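Local atomic coordinates of glutathione S-transferase (PDB entry 7MIQ), a protein that catalyses the transfer of glutathione to electrophilic substrates, as a Gtt2-class glutathione S-transferase with a thioredoxin-like domain and an all-helical domain. Residues A[12-17]-A[100-105]; A[139-144]-A[168-173]; A[152-157]-A[193-198]. All coordinates share one frame; numbering follows the deposited sequence. Where two conformers were deposited one is given.

Contact 1 (A[12-17]-A[100-105])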
ATOM      1  N   CYS A  12       6.701  -1.835 -14.093  1.00 16.83           N
ATOM      2  CA  CYS A  12       6.759  -0.770 -15.088  1.00 16.29           C
ATOM      3  C   CYS A  12       5.515  -0.755 -15.969  1.00 15.82           C
ATOM      4  O   CYS A  12       5.050   0.319 -16.370  1.00 14.06           O
ATOM      5  CB  CYS A  12       8.024  -0.915 -15.938  1.00 16.27           C
ATOM      6  SG  CYS A  12       9.555  -0.726 -14.988  1.00 18.20           S
ATOM      7  N   LYS A  13       4.960  -1.931 -16.279  1.00 13.14           N
ATOM      8  CA  LYS A  13       3.723  -1.981 -17.055  1.00 14.68           C
ATOM      9  C   LYS A  13       2.558  -1.344 -16.306  1.00 17.54           C
ATOM     10  O   LYS A  13       1.615  -0.850 -16.933  1.00 16.91           O
ATOM     11  CB  LYS A  13       3.379  -3.427 -17.422  1.00 16.84           C
ATOM     12  CG  LYS A  13       4.246  -4.026 -18.526  1.00 18.25           C
ATOM     13  CD  LYS A  13       4.141  -3.227 -19.816  1.00 19.72           C
ATOM     14  CE  LYS A  13       4.914  -3.897 -20.941  1.00 26.77           C
ATOM     15  NZ  LYS A  13       4.780  -3.165 -22.230  1.00 28.99           N
ATOM     16  N   ARG A  14       2.587  -1.363 -14.970  1.00 15.83           N
ATOM     17  CA  ARG A  14       1.548  -0.672 -14.213  1.00 13.06           C
ATOM     18  C   ARG A  14       1.513   0.807 -14.571  1.00 15.36           C
ATOM     19  O   ARG A  14       0.435   1.395 -14.723  1.00 16.36           O
ATOM     20  CB  ARG A  14       1.769  -0.855 -12.711  1.00 15.23           C
ATOM     21  CG  ARG A  14       1.516  -2.271 -12.207  1.00 15.46           C
ATOM     22  CD  ARG A  14       1.858  -2.391 -10.730  1.00 18.84           C
ATOM     23  NE  ARG A  14       0.819  -1.829  -9.873  1.00 15.14           N
ATOM     24  CZ  ARG A  14       0.879  -1.803  -8.549  1.00 17.53           C
ATOM     25  NH1 ARG A  14       1.933  -2.266  -7.895  1.00 19.24           N
ATOM     26  NH2 ARG A  14      -0.143  -1.300  -7.863  1.00 16.59           N
ATOM     27  N   VAL A  15       2.686   1.421 -14.723  1.00 12.75           N
ATOM     28  CA  VAL A  15       2.756   2.832 -15.090  1.00 13.86           C
ATOM     29  C   VAL A  15       2.417   3.030 -16.561  1.00 14.90           C
ATOM     30  O   VAL A  15       1.736   3.997 -16.925  1.00 15.14           O
ATOM     31  CB  VAL A  15       4.151   3.391 -14.750  1.00 12.18           C
ATOM     32  CG1 VAL A  15       4.283   4.840 -15.230  1.00 13.44           C
ATOM     33  CG2 VAL A  15       4.406   3.289 -13.252  1.00 11.01           C
ATOM     34  N   SER A  16       2.890   2.126 -17.428  1.00 14.86           N
ATOM     35  CA  SER A  16       2.662   2.274 -18.865  1.00 15.07           C
ATOM     36  C   SER A  16       1.177   2.248 -19.203  1.00 16.13           C
ATOM     37  O   SER A  16       0.706   3.050 -20.018  1.00 16.98           O
ATOM     38  CB  SER A  16       3.393   1.171 -19.637  1.00 20.26           C
ATOM     39  OG  SER A  16       4.796   1.345 -19.589  1.00 26.67           O
ATOM     40  N   ILE A  17       0.427   1.323 -18.601  1.00 15.95           N
ATOM     41  CA  ILE A  17      -1.008   1.242 -18.865  1.00 13.91           C
ATOM     42  C   ILE A  17      -1.715   2.496 -18.362  1.00 15.42           C
ATOM     43  O   ILE A  17      -2.585   3.055 -19.042  1.00 12.77           O
ATOM     44  CB  ILE A  17      -1.587  -0.031 -18.225  1.00 17.83           C
ATOM     45  CG1 ILE A  17      -0.985  -1.279 -18.878  1.00 17.92           C
ATOM     46  CG2 ILE A  17      -3.109  -0.047 -18.326  1.00 12.94           C
ATOM     47  CD1 ILE A  17      -1.280  -2.558 -18.101  1.00 16.15           C
ATOM     48  N   VAL A 100      -6.373  -3.826  -0.596  1.00 15.41           N
ATOM     49  CA  VAL A 100      -6.804  -5.220  -0.489  1.00 14.78           C
ATOM     50  C   VAL A 100      -6.230  -6.042  -1.637  1.00 17.60           C
ATOM     51  O   VAL A 100      -5.642  -7.111  -1.427  1.00 19.25           O
ATOM     52  CB  VAL A 100      -8.341  -5.303  -0.442  1.00 17.78           C
ATOM     53  CG1 VAL A 100      -8.799  -6.736  -0.621  1.00 16.05           C
ATOM     54  CG2 VAL A 100      -8.862  -4.740   0.875  1.00 16.72           C
ATOM     55  N   VAL A 101      -6.376  -5.547  -2.872  1.00 14.59           N
ATOM     56  CA  VAL A 101      -5.852  -6.279  -4.027  1.00 15.32           C
ATOM     57  C   VAL A 101      -4.329  -6.389  -3.955  1.00 18.66           C
ATOM     58  O   VAL A 101      -3.753  -7.434  -4.285  1.00 20.63           O
ATOM     59  CB  VAL A 101      -6.315  -5.614  -5.341  1.00 19.12           C
ATOM     60  CG1 VAL A 101      -5.568  -6.198  -6.533  1.00 18.31           C
ATOM     61  CG2 VAL A 101      -7.824  -5.781  -5.531  1.00 16.53           C
ATOM     62  N   GLU A 102      -3.652  -5.321  -3.532  0.67 19.36           N
ATOM     63  CA  GLU A 102      -2.167  -5.325  -3.487  0.67 21.74           C
ATOM     64  C   GLU A 102      -1.665  -6.295  -2.407  0.67 25.19           C
ATOM     65  O   GLU A 102      -0.933  -7.203  -2.765  0.67 26.90           O
ATOM     66  CB  GLU A 102      -1.605  -3.923  -3.286  0.67 22.63           C
ATOM     67  CG  GLU A 102      -1.586  -3.099  -4.548  0.67 24.76           C
ATOM     68  CD  GLU A 102      -1.119  -1.678  -4.305  0.67 25.29           C
ATOM     69  OE1 GLU A 102      -1.655  -1.026  -3.388  0.67 20.57           O
ATOM     70  OE2 GLU A 102      -0.225  -1.241  -5.023  0.67 22.38           O
ATOM     71  N   PHE A 103      -2.077  -6.145  -1.145  1.00 21.72           N
ATOM     72  CA  PHE A 103      -1.609  -7.057  -0.096  1.00 33.31           C
ATOM     73  C   PHE A 103      -2.085  -8.486  -0.331  1.00 32.02           C
ATOM     74  O   PHE A 103      -1.278  -9.415  -0.440  1.00 33.87           O
ATOM     75  CB  PHE A 103      -2.071  -6.602   1.288  1.00 30.03           C
ATOM     76  CG  PHE A 103      -1.367  -7.301   2.417  1.00 69.77           C
ATOM     77  CD1 PHE A 103      -0.062  -6.967   2.745  1.00 56.44           C
ATOM     78  CD2 PHE A 103      -2.002  -8.294   3.144  1.00 59.52           C
ATOM     79  CE1 PHE A 103       0.594  -7.606   3.779  1.00 61.74           C
ATOM     80  CE2 PHE A 103      -1.352  -8.939   4.181  1.00 61.71           C
ATOM     81  CZ  PHE A 103      -0.051  -8.595   4.498  1.00 65.81           C
ATOM     82  N   GLN A 104      -3.403  -8.687  -0.370  1.00 25.11           N
ATOM     83  CA  GLN A 104      -3.943 -10.040  -0.389  1.00 25.63           C
ATOM     84  C   GLN A 104      -3.800 -10.715  -1.745  1.00 25.27           C
ATOM     85  O   GLN A 104      -3.916 -11.942  -1.825  1.00 26.59           O
ATOM     86  CB  GLN A 104      -5.414 -10.021   0.043  1.00 26.10           C
ATOM     87  CG  GLN A 104      -5.628  -9.373   1.409  1.00 31.20           C
ATOM     88  CD  GLN A 104      -7.091  -9.283   1.807  1.00 36.35           C
ATOM     89  OE1 GLN A 104      -7.886 -10.167   1.489  1.00 37.85           O
ATOM     90  NE2 GLN A 104      -7.452  -8.208   2.506  1.00 26.84           N
ATOM     91  N   GLY A 105      -3.540  -9.956  -2.806  1.00 22.25           N
ATOM     92  CA  GLY A 105      -3.427 -10.547  -4.124  1.00 20.16           C
ATOM     93  C   GLY A 105      -2.068 -10.381  -4.776  1.00 24.57           C
ATOM     94  O   GLY A 105      -1.306 -11.347  -4.882  1.00 23.33           O
TER
HETATM   95  O   HOH W   1       2.462  -1.366  -5.190  1.00 35.66           O
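Arg14 presents an N-H at the edge of its guanidinium to one carboxylate oxygen of Glu102, between helix 10-22 and helix 88-114, whose backbones are well separated. The nearest CA atoms, those of Arg14 and Glu102 themselves, stand 12.3 Å apart, so the contact is made by two long side chains and not by close helix packing. The Arg14 NH2 to Glu102 OE2 distance is 2.8 Å, a salt bridge and a nearly straight hydrogen bond with an N-H...O angle of 175°. Orientation differs between the two partners: OE2 lies essentially in the guanidinium plane, whereas NH2 reaches OE2 from above the carboxylate plane. The two planes are almost perpendicular (88°), which excludes the side-by-side, two-pronged pairing. A bend about CG-CD of Arg14 (chi3 78°) turns the guanidinium, while Glu102 runs out extended beyond CG. Water 1 supplies the second link, accepting from Arg14 NH1 at 2.9 Å and donating to Glu102 OE2 at 2.7 Å. Glu102 was modelled in two conformers, and this geometry describes one of them.

Arg14 NH2 also bonds Thr166 OG1 of helix 162-177, and Val67 of helix 66-76 touches both charged side chains. Glu102 OE2 forms a further salt bridge with Arg99 of the second subunit. The carboxylate oxygen is thus gripped by two arginines and a water in a buried setting, an environment that would be expected to favour its negative charge. Chemically, one anion links the thioredoxin-like domain, the helical domain and the dimer partner.

Contact 2 (A[139-144]-A[168-173])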
ATOM      1  N   LEU A 139      -4.939 -18.144  -3.788  1.00 24.41           N
ATOM      2  CA  LEU A 139      -6.135 -18.952  -4.005  1.00 26.22           C
ATOM      3  C   LEU A 139      -7.252 -18.583  -3.039  1.00 24.47           C
ATOM      4  O   LEU A 139      -8.432 -18.648  -3.405  1.00 28.97           O
ATOM      5  CB  LEU A 139      -5.794 -20.439  -3.881  1.00 28.54           C
ATOM      6  CG  LEU A 139      -4.801 -21.005  -4.900  1.00 23.22           C
ATOM      7  CD1 LEU A 139      -4.378 -22.417  -4.518  1.00 28.92           C
ATOM      8  CD2 LEU A 139      -5.406 -20.993  -6.291  1.00 26.17           C
ATOM      9  N   GLU A 140      -6.909 -18.194  -1.810  1.00 21.85           N
ATOM     10  CA  GLU A 140      -7.939 -17.830  -0.841  1.00 24.58           C
ATOM     11  C   GLU A 140      -8.550 -16.467  -1.143  1.00 25.33           C
ATOM     12  O   GLU A 140      -9.709 -16.219  -0.790  1.00 27.33           O
ATOM     13  CB  GLU A 140      -7.358 -17.851   0.572  1.00 32.91           C
ATOM     14  CG  GLU A 140      -7.016 -19.246   1.074  1.00 45.62           C
ATOM     15  CD  GLU A 140      -6.260 -19.226   2.387  1.00 60.99           C
ATOM     16  OE1 GLU A 140      -5.895 -18.123   2.847  1.00 54.22           O
ATOM     17  OE2 GLU A 140      -6.029 -20.312   2.959  1.00 70.24           O
ATOM     18  N   PHE A 141      -7.801 -15.573  -1.790  1.00 25.87           N
ATOM     19  CA  PHE A 141      -8.349 -14.257  -2.097  1.00 20.57           C
ATOM     20  C   PHE A 141      -9.242 -14.277  -3.334  1.00 20.38           C
ATOM     21  O   PHE A 141     -10.149 -13.445  -3.445  1.00 23.58           O
ATOM     22  CB  PHE A 141      -7.219 -13.241  -2.276  1.00 21.08           C
ATOM     23  CG  PHE A 141      -7.690 -11.884  -2.728  1.00 20.05           C
ATOM     24  CD1 PHE A 141      -8.572 -11.149  -1.951  1.00 21.69           C
ATOM     25  CD2 PHE A 141      -7.248 -11.344  -3.924  1.00 23.08           C
ATOM     26  CE1 PHE A 141      -9.012  -9.901  -2.362  1.00 18.97           C
ATOM     27  CE2 PHE A 141      -7.681 -10.093  -4.340  1.00 21.59           C
ATOM     28  CZ  PHE A 141      -8.566  -9.373  -3.559  1.00 19.63           C
ATOM     29  N   LEU A 142      -9.014 -15.208  -4.260  1.00 21.03           N
ATOM     30  CA  LEU A 142      -9.779 -15.214  -5.506  1.00 23.09           C
ATOM     31  C   LEU A 142     -11.291 -15.297  -5.314  1.00 21.78           C
ATOM     32  O   LEU A 142     -12.009 -14.586  -6.039  1.00 20.87           O
ATOM     33  CB  LEU A 142      -9.295 -16.355  -6.409  1.00 19.78           C
ATOM     34  CG  LEU A 142      -7.893 -16.232  -7.002  1.00 19.89           C
ATOM     35  CD1 LEU A 142      -7.518 -17.525  -7.711  1.00 20.96           C
ATOM     36  CD2 LEU A 142      -7.808 -15.046  -7.953  1.00 17.49           C
ATOM     37  N   PRO A 143     -11.842 -16.124  -4.412  1.00 26.58           N
ATOM     38  CA  PRO A 143     -13.300 -16.075  -4.204  1.00 22.99           C
ATOM     39  C   PRO A 143     -13.792 -14.711  -3.759  1.00 20.58           C
ATOM     40  O   PRO A 143     -14.862 -14.267  -4.195  1.00 23.18           O
ATOM     41  CB  PRO A 143     -13.538 -17.141  -3.123  1.00 24.19           C
ATOM     42  CG  PRO A 143     -12.393 -18.068  -3.245  1.00 25.37           C
ATOM     43  CD  PRO A 143     -11.223 -17.228  -3.655  1.00 25.29           C
ATOM     44  N   THR A 144     -13.032 -14.029  -2.895  1.00 23.15           N
ATOM     45  CA  THR A 144     -13.420 -12.690  -2.461  1.00 24.47           C
ATOM     46  C   THR A 144     -13.486 -11.728  -3.639  1.00 20.36           C
ATOM     47  O   THR A 144     -14.408 -10.907  -3.733  1.00 23.61           O
ATOM     48  CB  THR A 144     -12.437 -12.177  -1.406  1.00 25.58           C
ATOM     49  OG1 THR A 144     -12.400 -13.088  -0.303  1.00 29.14           O
ATOM     50  CG2 THR A 144     -12.850 -10.800  -0.911  1.00 25.86           C
ATOM     51  N   TYR A 168      -5.697  -6.424 -12.938  1.00 12.89           N
ATOM     52  CA  TYR A 168      -5.315  -7.074 -14.189  1.00 13.42           C
ATOM     53  C   TYR A 168      -3.917  -7.672 -14.095  1.00 14.45           C
ATOM     54  O   TYR A 168      -3.700  -8.827 -14.486  1.00 14.26           O
ATOM     55  CB  TYR A 168      -5.420  -6.057 -15.330  1.00 12.87           C
ATOM     56  CG  TYR A 168      -4.782  -6.430 -16.655  1.00 13.34           C
ATOM     57  CD1 TYR A 168      -5.492  -7.129 -17.626  1.00 16.37           C
ATOM     58  CD2 TYR A 168      -3.483  -6.032 -16.954  1.00 15.56           C
ATOM     59  CE1 TYR A 168      -4.909  -7.446 -18.852  1.00 16.77           C
ATOM     60  CE2 TYR A 168      -2.897  -6.342 -18.167  1.00 19.02           C
ATOM     61  CZ  TYR A 168      -3.612  -7.047 -19.112  1.00 21.63           C
ATOM     62  OH  TYR A 168      -3.016  -7.342 -20.316  1.00 19.44           O
ATOM     63  N   ILE A 169      -2.960  -6.915 -13.549  1.00 13.37           N
ATOM     64  CA  ILE A 169      -1.609  -7.439 -13.363  1.00 15.30           C
ATOM     65  C   ILE A 169      -1.623  -8.622 -12.400  1.00 17.48           C
ATOM     66  O   ILE A 169      -0.935  -9.628 -12.621  1.00 14.96           O
ATOM     67  CB  ILE A 169      -0.660  -6.323 -12.879  1.00 15.47           C
ATOM     68  CG1 ILE A 169      -0.517  -5.234 -13.946  1.00 12.69           C
ATOM     69  CG2 ILE A 169       0.709  -6.895 -12.508  1.00 15.54           C
ATOM     70  CD1 ILE A 169       0.091  -5.725 -15.244  1.00 14.86           C
ATOM     71  N   PHE A 170      -2.410  -8.524 -11.323  1.00 19.52           N
ATOM     72  CA  PHE A 170      -2.503  -9.618 -10.356  1.00 14.84           C
ATOM     73  C   PHE A 170      -3.041 -10.887 -11.006  1.00 16.54           C
ATOM     74  O   PHE A 170      -2.461 -11.970 -10.856  1.00 16.73           O
ATOM     75  CB  PHE A 170      -3.378  -9.193  -9.168  1.00 16.26           C
ATOM     76  CG  PHE A 170      -3.960 -10.346  -8.383  1.00 16.55           C
ATOM     77  CD1 PHE A 170      -3.142 -11.309  -7.810  1.00 17.63           C
ATOM     78  CD2 PHE A 170      -5.333 -10.455  -8.207  1.00 20.32           C
ATOM     79  CE1 PHE A 170      -3.685 -12.367  -7.089  1.00 17.71           C
ATOM     80  CE2 PHE A 170      -5.881 -11.505  -7.490  1.00 17.47           C
ATOM     81  CZ  PHE A 170      -5.055 -12.462  -6.928  1.00 17.32           C
ATOM     82  N   ILE A 171      -4.153 -10.776 -11.737  1.00 16.60           N
ATOM     83  CA  ILE A 171      -4.719 -11.959 -12.382  1.00 16.48           C
ATOM     84  C   ILE A 171      -3.779 -12.479 -13.467  1.00 15.85           C
ATOM     85  O   ILE A 171      -3.670 -13.696 -13.668  1.00 17.91           O
ATOM     86  CB  ILE A 171      -6.129 -11.648 -12.925  1.00 16.16           C
ATOM     87  CG1 ILE A 171      -7.114 -11.418 -11.771  1.00 14.52           C
ATOM     88  CG2 ILE A 171      -6.630 -12.766 -13.839  1.00 15.53           C
ATOM     89  CD1 ILE A 171      -7.163 -12.553 -10.747  1.00 16.28           C
ATOM     90  N   GLY A 172      -3.072 -11.584 -14.163  1.00 17.96           N
ATOM     91  CA  GLY A 172      -2.036 -12.032 -15.083  1.00 17.06           C
ATOM     92  C   GLY A 172      -0.973 -12.869 -14.398  1.00 23.89           C
ATOM     93  O   GLY A 172      -0.544 -13.901 -14.925  1.00 22.74           O
ATOM     94  N   PHE A 173      -0.534 -12.437 -13.212  1.00 22.53           N
ATOM     95  CA  PHE A 173       0.377 -13.243 -12.406  1.00 17.98           C
ATOM     96  C   PHE A 173      -0.203 -14.626 -12.146  1.00 21.67           C
ATOM     97  O   PHE A 173       0.458 -15.647 -12.374  1.00 17.57           O
ATOM     98  CB  PHE A 173       0.663 -12.543 -11.074  1.00 20.46           C
ATOM     99  CG  PHE A 173       2.008 -11.878 -10.997  1.00 23.21           C
ATOM    100  CD1 PHE A 173       3.165 -12.632 -10.937  1.00 30.99           C
ATOM    101  CD2 PHE A 173       2.109 -10.497 -10.940  1.00 30.12           C
ATOM    102  CE1 PHE A 173       4.402 -12.023 -10.853  1.00 30.32           C
ATOM    103  CE2 PHE A 173       3.346  -9.880 -10.856  1.00 34.93           C
ATOM    104  CZ  PHE A 173       4.493 -10.648 -10.813  1.00 31.01           C
TER
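Phe141 and Phe170 meet through the CD2-CE2 side of Phe141 and the CE2-CZ side of Phe170, with Phe141 CD2 lying 3.8 Å from Phe170 CE2. The ring centroids are 5.8 Å apart and the planes are inclined by 47°, values that fit neither a parallel stack nor a T-shaped pair. Seen from Phe141, Phe170 arrives at the ring edge, near the ring plane. Beside this pair, Leu142 offers a single methyl to two partners: Leu142 CD2 is 3.9 Å from Phe170 CZ, and the same CD2 atom is 3.8 Å from Ile171 CD1. These are ordinary van der Waals separations, without sign of compression.

The next layer explains the reach. Over these segments the axes of helix 127-151 and helix 162-177 approach no closer than 12.3 Å and run at 133° to one another, so large side chains must span the space. Phe141 does so with CG anti to the backbone N (chi1 174°), which directs its ring at the other helix; Phe170 adopts the same first rotamer from its own side. Helix 127-151 is kinked at Pro143, whose nitrogen makes no bond to the preceding turn.

Farther out, Phe141 rests on Val100 and Gln104 of helix 88-114. Leu142 and Ile171 both touch Ile189 of helix 187-196, and Ile171 also meets Trp192 and Phe193. All four residues that touch across the contact are buried. The chemistry is therefore that of a hydrophobic core in the helical domain: dispersion and burial of carbon surface, with only 141 Å² shared directly by the two segments and the neighbouring helices supplying further packing.

Contact 3 (A[152-157]-A[193-198])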
ATOM      1  N   SER A 152     -20.209  -5.667  -8.552  1.00 22.20           N
ATOM      2  CA  SER A 152     -19.673  -4.410  -9.050  1.00 19.71           C
ATOM      3  C   SER A 152     -19.060  -4.651 -10.420  1.00 18.10           C
ATOM      4  O   SER A 152     -18.433  -5.689 -10.648  1.00 16.86           O
ATOM      5  CB  SER A 152     -18.625  -3.840  -8.075  1.00 21.40           C
ATOM      6  OG  SER A 152     -18.146  -2.571  -8.491  1.00 20.60           O
ATOM      7  N   GLU A 153     -19.249  -3.701 -11.341  1.00 18.86           N
ATOM      8  CA  GLU A 153     -18.690  -3.880 -12.678  1.00 21.70           C
ATOM      9  C   GLU A 153     -17.167  -3.834 -12.651  1.00 21.34           C
ATOM     10  O   GLU A 153     -16.503  -4.558 -13.403  1.00 18.39           O
ATOM     11  CB  GLU A 153     -19.246  -2.833 -13.641  1.00 19.86           C
ATOM     12  CG  GLU A 153     -18.853  -3.118 -15.086  1.00 20.83           C
ATOM     13  CD  GLU A 153     -19.521  -2.201 -16.087  1.00 37.08           C
ATOM     14  OE1 GLU A 153     -20.308  -1.326 -15.668  1.00 52.75           O
ATOM     15  OE2 GLU A 153     -19.250  -2.358 -17.297  1.00 35.38           O
ATOM     16  N   TYR A 154     -16.597  -2.993 -11.797  1.00 19.41           N
ATOM     17  CA  TYR A 154     -15.157  -2.916 -11.612  1.00 18.55           C
ATOM     18  C   TYR A 154     -14.839  -3.165 -10.141  1.00 18.82           C
ATOM     19  O   TYR A 154     -15.734  -3.296  -9.305  1.00 16.40           O
ATOM     20  CB  TYR A 154     -14.623  -1.567 -12.110  1.00 15.81           C
ATOM     21  CG  TYR A 154     -14.853  -1.388 -13.601  1.00 17.97           C
ATOM     22  CD1 TYR A 154     -13.995  -1.967 -14.525  1.00 16.59           C
ATOM     23  CD2 TYR A 154     -15.946  -0.672 -14.082  1.00 19.34           C
ATOM     24  CE1 TYR A 154     -14.202  -1.823 -15.887  1.00 18.58           C
ATOM     25  CE2 TYR A 154     -16.163  -0.524 -15.445  1.00 19.65           C
ATOM     26  CZ  TYR A 154     -15.286  -1.103 -16.341  1.00 25.15           C
ATOM     27  OH  TYR A 154     -15.486  -0.963 -17.696  1.00 24.91           O
ATOM     28  N   ILE A 155     -13.547  -3.262  -9.819  1.00 13.72           N
ATOM     29  CA  ILE A 155     -13.171  -3.757  -8.496  1.00 15.30           C
ATOM     30  C   ILE A 155     -13.537  -2.748  -7.411  1.00 14.91           C
ATOM     31  O   ILE A 155     -14.231  -3.081  -6.443  1.00 17.15           O
ATOM     32  CB  ILE A 155     -11.675  -4.112  -8.451  1.00 16.17           C
ATOM     33  CG1 ILE A 155     -11.375  -5.262  -9.418  1.00 14.51           C
ATOM     34  CG2 ILE A 155     -11.279  -4.503  -7.039  1.00 15.07           C
ATOM     35  CD1 ILE A 155      -9.905  -5.650  -9.468  1.00 13.04           C
ATOM     36  N   ALA A 156     -13.071  -1.506  -7.549  1.00 14.59           N
ATOM     37  CA  ALA A 156     -13.205  -0.541  -6.460  1.00 16.10           C
ATOM     38  C   ALA A 156     -14.574   0.129  -6.453  1.00 17.75           C
ATOM     39  O   ALA A 156     -15.139   0.377  -5.381  1.00 16.26           O
ATOM     40  CB  ALA A 156     -12.107   0.520  -6.559  1.00 15.76           C
ATOM     41  N   THR A 157     -15.095   0.459  -7.634  1.00 14.98           N
ATOM     42  CA  THR A 157     -16.358   1.177  -7.790  1.00 18.10           C
ATOM     43  C   THR A 157     -17.068   0.616  -9.019  1.00 23.76           C
ATOM     44  O   THR A 157     -16.665  -0.406  -9.582  1.00 21.86           O
ATOM     45  CB  THR A 157     -16.132   2.690  -7.938  1.00 20.23           C
ATOM     46  OG1 THR A 157     -15.421   2.943  -9.153  1.00 20.30           O
ATOM     47  CG2 THR A 157     -15.336   3.263  -6.764  1.00 17.82           C
ATOM     48  N   PHE A 193     -12.217  -9.514 -16.452  1.00 16.25           N
ATOM     49  CA  PHE A 193     -10.936  -9.550 -17.149  1.00 15.86           C
ATOM     50  C   PHE A 193     -11.123  -9.466 -18.660  1.00 20.71           C
ATOM     51  O   PHE A 193     -10.355  -8.780 -19.346  1.00 16.60           O
ATOM     52  CB  PHE A 193     -10.165 -10.811 -16.773  1.00 19.13           C
ATOM     53  CG  PHE A 193      -8.716 -10.769 -17.173  1.00 16.33           C
ATOM     54  CD1 PHE A 193      -8.320 -11.152 -18.445  1.00 15.53           C
ATOM     55  CD2 PHE A 193      -7.754 -10.340 -16.279  1.00 16.79           C
ATOM     56  CE1 PHE A 193      -6.987 -11.110 -18.814  1.00 17.12           C
ATOM     57  CE2 PHE A 193      -6.417 -10.297 -16.644  1.00 19.53           C
ATOM     58  CZ  PHE A 193      -6.037 -10.679 -17.913  1.00 16.95           C
ATOM     59  N   GLU A 194     -12.124 -10.165 -19.200  1.00 19.93           N
ATOM     60  CA  GLU A 194     -12.426 -10.029 -20.622  1.00 19.90           C
ATOM     61  C   GLU A 194     -12.716  -8.574 -20.973  1.00 23.52           C
ATOM     62  O   GLU A 194     -12.280  -8.077 -22.017  1.00 22.85           O
ATOM     63  CB  GLU A 194     -13.613 -10.923 -20.989  1.00 18.24           C
ATOM     64  CG  GLU A 194     -14.103 -10.783 -22.429  1.00 21.81           C
ATOM     65  CD  GLU A 194     -13.449 -11.773 -23.381  1.00 28.56           C
ATOM     66  OE1 GLU A 194     -12.646 -12.614 -22.918  1.00 27.02           O
ATOM     67  OE2 GLU A 194     -13.739 -11.711 -24.596  1.00 27.88           O
ATOM     68  N   GLN A 195     -13.425  -7.876 -20.087  1.00 18.28           N
ATOM     69  CA  GLN A 195     -13.784  -6.481 -20.309  1.00 19.83           C
ATOM     70  C   GLN A 195     -12.555  -5.578 -20.251  1.00 20.56           C
ATOM     71  O   GLN A 195     -12.307  -4.785 -21.166  1.00 21.23           O
ATOM     72  CB  GLN A 195     -14.817  -6.075 -19.256  1.00 20.89           C
ATOM     73  CG  GLN A 195     -15.557  -4.789 -19.486  1.00 28.37           C
ATOM     74  CD  GLN A 195     -16.734  -4.656 -18.532  1.00 33.24           C
ATOM     75  OE1 GLN A 195     -17.245  -5.654 -18.016  1.00 25.00           O
ATOM     76  NE2 GLN A 195     -17.163  -3.425 -18.289  1.00 32.01           N
ATOM     77  N   VAL A 196     -11.767  -5.698 -19.182  1.00 18.43           N
ATOM     78  CA  VAL A 196     -10.617  -4.818 -18.994  1.00 18.70           C
ATOM     79  C   VAL A 196      -9.541  -5.097 -20.038  1.00 20.49           C
ATOM     80  O   VAL A 196      -8.954  -4.167 -20.606  1.00 18.62           O
ATOM     81  CB  VAL A 196     -10.078  -4.964 -17.559  1.00 18.61           C
ATOM     82  CG1 VAL A 196      -8.763  -4.229 -17.401  1.00 21.96           C
ATOM     83  CG2 VAL A 196     -11.101  -4.442 -16.557  1.00 15.89           C
ATOM     84  N   SER A 197      -9.268  -6.375 -20.319  1.00 18.79           N
ATOM     85  CA  SER A 197      -8.216  -6.712 -21.275  1.00 20.78           C
ATOM     86  C   SER A 197      -8.545  -6.277 -22.697  1.00 21.61           C
ATOM     87  O   SER A 197      -7.658  -6.316 -23.556  1.00 22.81           O
ATOM     88  CB  SER A 197      -7.934  -8.217 -21.253  1.00 21.23           C
ATOM     89  OG  SER A 197      -8.991  -8.938 -21.863  1.00 21.93           O
ATOM     90  N   ALA A 198      -9.786  -5.869 -22.965  1.00 21.29           N
ATOM     91  CA  ALA A 198     -10.177  -5.354 -24.270  1.00 23.86           C
ATOM     92  C   ALA A 198      -9.942  -3.854 -24.422  1.00 29.30           C
ATOM     93  O   ALA A 198     -10.068  -3.336 -25.539  1.00 24.14           O
ATOM     94  CB  ALA A 198     -11.655  -5.660 -24.536  1.00 26.76           C
TER
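Gln195 pushes its amide nitrogen between the acidic group of Glu153 and the phenol of Tyr154. NE2 is the donor to both. Gln195 NE2 stands 2.5 Å from Glu153 OE2, with an N-H...O angle of 146°; the bond is assigned, but the length is short for an amide donor, so its exact value is doubtful. The nitrogen approaches the anti side of that carboxylate oxygen, while OE2 lies close to the amide plane. The second bond, from Gln195 NE2 to Tyr154 OH, is weak at 3.0 Å, being bent to 127°. Glu153 and Tyr154 each cross the Gln195 side chain at about a right angle. A chi1 of -166° swings CG of Gln195 away from its own N, and the chain then runs out extended to the loop.

The amide oxygen has its own partner: Gln195 OE1 accepts from Arg191 NH1, a group that also binds Glu153 O. Ser152 OG donates to Tyr154 O at 2.6 Å, pinning the loop internally. At the other end, Ser197 OG and Ser197 N both donate to Phe193 O, from opposite faces of its carbonyl plane.

Apolar packing is slight, the edge of the Tyr154 ring meeting Val196 with CE1 4.1 Å from CG2. Residues 152-157 form the loop from helix 127-151 to helix 162-177, where Asp164 accepts from Ile155 N. The contact thereby fastens this loop to the C-terminal part of helix 187-196, with Trp97 of helix 88-114 packing against Ile155 and Ala156.

How the contacts relate
The centre of contact 1 lies about 2 Å from the centre of the chain and joins the thioredoxin-like domain to the helical domain; contacts 2 and 3 belong to the latter. Their centres are 11 to 14 Å apart, and every pair touches. Contact 1 meets contact 2 where helix 88-114 passes the phenylalanine pair, Gly105 C lying 3.3 Å from Phe170 CD1. Val101 packs on Ile155 between contacts 1 and 3, and Tyr168 on Phe193 between contacts 2 and 3. Along the chain contact 1 closes first, whereas the segments of contacts 2 and 3 alternate, tying together helices 127-151, 162-177 and 187-196 and loop 152-157. A buried polar domain junction thus adjoins the apolar contact 2 and the more polar, partly buried contact 3.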